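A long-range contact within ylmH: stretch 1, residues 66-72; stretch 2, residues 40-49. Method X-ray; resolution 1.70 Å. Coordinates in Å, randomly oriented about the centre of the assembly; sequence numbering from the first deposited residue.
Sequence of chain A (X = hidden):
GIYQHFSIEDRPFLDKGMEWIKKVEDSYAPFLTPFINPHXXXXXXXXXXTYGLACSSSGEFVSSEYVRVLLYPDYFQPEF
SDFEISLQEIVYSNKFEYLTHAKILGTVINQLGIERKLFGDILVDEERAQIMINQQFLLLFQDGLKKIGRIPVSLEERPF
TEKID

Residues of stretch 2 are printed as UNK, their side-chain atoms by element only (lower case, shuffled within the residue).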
# COMPACT_ATOMS: atom_id res chain seq x y z
N TYR A 66 -5.91 -2.69 -0.42
CA TYR A 66 -4.58 -2.37 -0.97
C TYR A 66 -3.50 -3.00 -0.11
O TYR A 66 -3.51 -2.93 1.11
CB TYR A 66 -4.41 -0.85 -1.10
CG TYR A 66 -5.41 -0.34 -2.07
CD1 TYR A 66 -5.31 -0.61 -3.42
CD2 TYR A 66 -6.54 0.31 -1.62
CE1 TYR A 66 -6.33 -0.18 -4.33
CE2 TYR A 66 -7.57 0.70 -2.49
CZ TYR A 66 -7.45 0.47 -3.81
OH TYR A 66 -8.49 0.89 -4.59
N VAL A 67 -2.49 -3.56 -0.78
CA VAL A 67 -1.41 -4.25 -0.12
C VAL A 67 -0.08 -3.91 -0.72
O VAL A 67 0.00 -3.42 -1.83
CB VAL A 67 -1.61 -5.80 -0.12
CG1 VAL A 67 -2.84 -6.18 0.59
CG2 VAL A 67 -1.63 -6.35 -1.53
N ARG A 68 0.98 -4.16 0.03
CA ARG A 68 2.32 -4.22 -0.57
C ARG A 68 2.83 -5.64 -0.50
O ARG A 68 2.45 -6.44 0.38
CB ARG A 68 3.30 -3.27 0.13
CG ARG A 68 2.87 -1.85 0.23
CD ARG A 68 3.89 -0.89 0.86
NE ARG A 68 5.04 -0.68 -0.01
CZ ARG A 68 6.06 0.09 0.28
NH1 ARG A 68 6.10 0.68 1.44
NH2 ARG A 68 7.02 0.33 -0.62
N VAL A 69 3.67 -6.00 -1.46
CA VAL A 69 4.13 -7.35 -1.56
C VAL A 69 5.62 -7.38 -1.49
O VAL A 69 6.34 -6.51 -2.03
CB VAL A 69 3.61 -8.03 -2.92
CG1 VAL A 69 4.32 -9.31 -3.32
CG2 VAL A 69 2.08 -8.30 -2.88
N LEU A 70 6.10 -8.42 -0.85
CA LEU A 70 7.54 -8.63 -0.80
C LEU A 70 7.88 -9.86 -1.63
O LEU A 70 7.28 -10.93 -1.46
CB LEU A 70 7.94 -8.80 0.63
CG LEU A 70 8.16 -7.60 1.50
CD1 LEU A 70 8.13 -8.05 2.94
CD2 LEU A 70 9.54 -7.00 1.00
N LEU A 71 8.83 -9.72 -2.55
CA LEU A 71 9.33 -10.83 -3.37
C LEU A 71 10.73 -11.15 -2.86
O LEU A 71 11.49 -10.21 -2.69
CB LEU A 71 9.35 -10.40 -4.84
CG LEU A 71 7.98 -10.09 -5.48
CD1 LEU A 71 7.99 -9.38 -6.82
CD2 LEU A 71 7.22 -11.34 -5.66
N TYR A 72 11.14 -12.42 -2.65
CA TYR A 72 12.40 -12.66 -1.96
C TYR A 72 12.97 -14.06 -2.16
O TYR A 72 12.22 -14.97 -2.52
CB TYR A 72 12.32 -12.34 -0.48
CG TYR A 72 11.15 -13.01 0.20
CD1 TYR A 72 9.91 -12.42 0.19
CD2 TYR A 72 11.27 -14.25 0.82
CE1 TYR A 72 8.81 -13.03 0.76
CE2 TYR A 72 10.12 -14.88 1.43
CZ TYR A 72 8.93 -14.23 1.40
OH TYR A 72 7.79 -14.82 1.96
N UNK A 40 -4.27 -7.32 -8.61
CA UNK A 40 -2.84 -7.21 -8.86
C UNK A 40 -2.05 -8.07 -7.92
O UNK A 40 -1.06 -8.73 -8.35
o UNK A 40 -2.65 -2.95 -8.67
c UNK A 40 -2.82 -3.47 -9.78
c UNK A 40 -2.96 -4.95 -9.93
c UNK A 40 -2.40 -5.78 -8.78
n UNK A 40 -2.99 -2.74 -10.91
N UNK A 41 -2.43 -8.11 -6.65
CA UNK A 41 -1.83 -9.07 -5.71
C UNK A 41 -1.94 -10.51 -6.18
O UNK A 41 -0.98 -11.28 -6.05
o UNK A 41 -2.65 -10.10 -0.82
c UNK A 41 -2.11 -9.82 -3.16
c UNK A 41 -2.47 -8.88 -4.32
o UNK A 41 -4.22 -9.23 -2.12
c UNK A 41 -3.06 -9.69 -1.95
N UNK A 42 -3.12 -10.90 -6.70
CA UNK A 42 -3.31 -12.26 -7.16
C UNK A 42 -2.43 -12.55 -8.37
O UNK A 42 -1.79 -13.59 -8.40
c UNK A 42 -7.05 -13.25 -6.65
n UNK A 42 -8.71 -11.39 -6.27
c UNK A 42 -5.65 -12.67 -6.30
c UNK A 42 -4.79 -12.51 -7.49
c UNK A 42 -7.99 -12.26 -7.28
N UNK A 43 -2.28 -11.58 -9.28
CA UNK A 43 -1.43 -11.74 -10.48
C UNK A 43 -0.00 -11.91 -10.09
O UNK A 43 0.65 -12.80 -10.60
c UNK A 43 -2.70 -9.03 -12.98
c UNK A 43 -3.51 -11.51 -12.77
c UNK A 43 -1.53 -10.51 -11.33
c UNK A 43 -2.38 -10.43 -12.59
N UNK A 44 0.47 -11.11 -9.12
CA UNK A 44 1.89 -11.17 -8.77
C UNK A 44 2.17 -12.51 -8.05
O UNK A 44 3.20 -13.12 -8.25
c UNK A 44 2.24 -9.95 -7.93
c UNK A 44 4.75 -9.92 -8.77
c UNK A 44 3.60 -9.29 -8.00
c UNK A 44 3.96 -8.60 -6.67
N UNK A 45 1.28 -12.95 -7.17
CA UNK A 45 1.41 -14.27 -6.54
C UNK A 45 1.56 -15.43 -7.57
O UNK A 45 2.40 -16.29 -7.39
c UNK A 45 0.30 -13.78 -4.31
c UNK A 45 0.21 -14.53 -5.63
c UNK A 45 -1.00 -13.75 -3.59
n UNK A 45 0.47 -13.24 -1.59
c UNK A 45 -0.90 -13.21 -2.14
N UNK A 46 0.80 -15.36 -8.64
CA UNK A 46 0.91 -16.34 -9.74
C UNK A 46 2.31 -16.28 -10.45
O UNK A 46 3.03 -17.32 -10.56
c UNK A 46 -1.57 -16.51 -10.14
c UNK A 46 0.04 -17.14 -11.89
c UNK A 46 -2.69 -15.91 -11.01
c UNK A 46 -0.18 -16.19 -10.75
N UNK A 47 2.71 -15.06 -10.79
CA UNK A 47 4.04 -14.87 -11.43
C UNK A 47 5.15 -15.37 -10.50
O UNK A 47 6.05 -16.06 -10.93
c UNK A 47 4.37 -12.83 -13.21
c UNK A 47 4.24 -13.40 -11.79
c UNK A 47 3.63 -13.63 -14.29
c UNK A 47 4.09 -11.36 -13.25
N UNK A 48 5.12 -14.98 -9.23
CA UNK A 48 6.12 -15.40 -8.26
C UNK A 48 6.24 -16.92 -8.17
O UNK A 48 7.33 -17.47 -8.29
c UNK A 48 5.83 -14.81 -6.92
N UNK A 49 5.11 -17.62 -8.05
CA UNK A 49 5.08 -19.09 -8.03
C UNK A 49 5.74 -19.68 -9.29
O UNK A 49 6.55 -20.61 -9.23
c UNK A 49 3.21 -19.82 -6.40
c UNK A 49 1.72 -20.18 -6.28
c UNK A 49 0.99 -19.37 -5.21
c UNK A 49 3.63 -19.55 -7.88
n UNK A 49 -0.44 -19.86 -4.92

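Position 40 has three side-chain carbons in a row, the third carrying one oxygen and one nitrogen. Nothing here comes within contact range of stretch 1. An unbranched chain of this length ending in an amide is glutamine, Gln40. Its OE1 is hydrogen-bonded elsewhere in the structure.

Position 41 has three carbons, the third carrying two oxygens. Its CB points toward stretch 1. The oxygen-bearing carbon lies 3.7 Å from Val67 CG2, and the carbon before it 4.5 Å from Val69 CG2. These are packing contacts. The carboxylate on this chain length means glutamate, Glu41; the two carbons are CD and CG. OE2 finds its hydrogen bond elsewhere in the structure.

Position 42 has four carbons in a row ending in nitrogen. The chain is exposed and out of reach of the strand. It is Lys42.

Position 43 has four carbons, forked at the second. It is buried, yet out of reach of stretch 1, so its packing lies elsewhere in the structure. The fork identifies Leu43.

Position 44 again has four carbons forked at the second, and here CB points toward the strand. The two terminal carbons make the central contacts: one is 3.4 Å from Val69 CG1, the other 3.8 Å from Leu71 CD1. The residue is Leu44, and these atoms are CD1 and CD2 respectively. Its chi1 of -147° lies between the usual wells. Its backbone N bonds to Gln40 O at 2.9 Å, as expected in a helix.

Position 45 has four carbons in a row and a final nitrogen. CB points sideways; the end of the chain comes nearer stretch 1 but stays out of contact range. This is Lys45, with NZ hydrogen-bonded elsewhere in the structure.

Position 46 has four carbons forked at the first, with one arm two carbons long. Branching at CB with unequal arms means isoleucine, Ile46. It does not reach stretch 1.

Position 47 has four carbons forked at the second. CB points sideways and the chain makes no contact with the strand. It is Leu47.

Position 48 has a single side-chain carbon, directed toward stretch 1. The CB of position 48 lies 3.9 Å from Leu71 CD2. One carbon means alanine, Ala48. Its N bonds to Leu44 O at 2.8 Å.

Position 49 has four carbons in a row ending in nitrogen. It is exposed and out of reach of the strand. It is Lys49.

The helix runs nearly parallel to strand 69-72, with 7° between their directions and a closest axis approach of 10.4 Å. The nearest CA pairs are Val67 with Glu41 and Leu71 with Ala48, each with CA atoms 7.4 Å apart. Alternate residues Val67, Val69 and Leu71 face the helix, while Glu41, Leu44 and Ala48 recur every three or four residues on the helix side facing them. Leu44 bridges Val69 and Leu71. Leu70 points away from the helix. No hydrogen bond crosses between the stretches. The contact buries 286 Å² in total and rests on side-chain packing, mostly apolar, with the carbon chain of Glu41 covering the Val67 end.

Stretch 2 (40-49) QEKLLKILAK
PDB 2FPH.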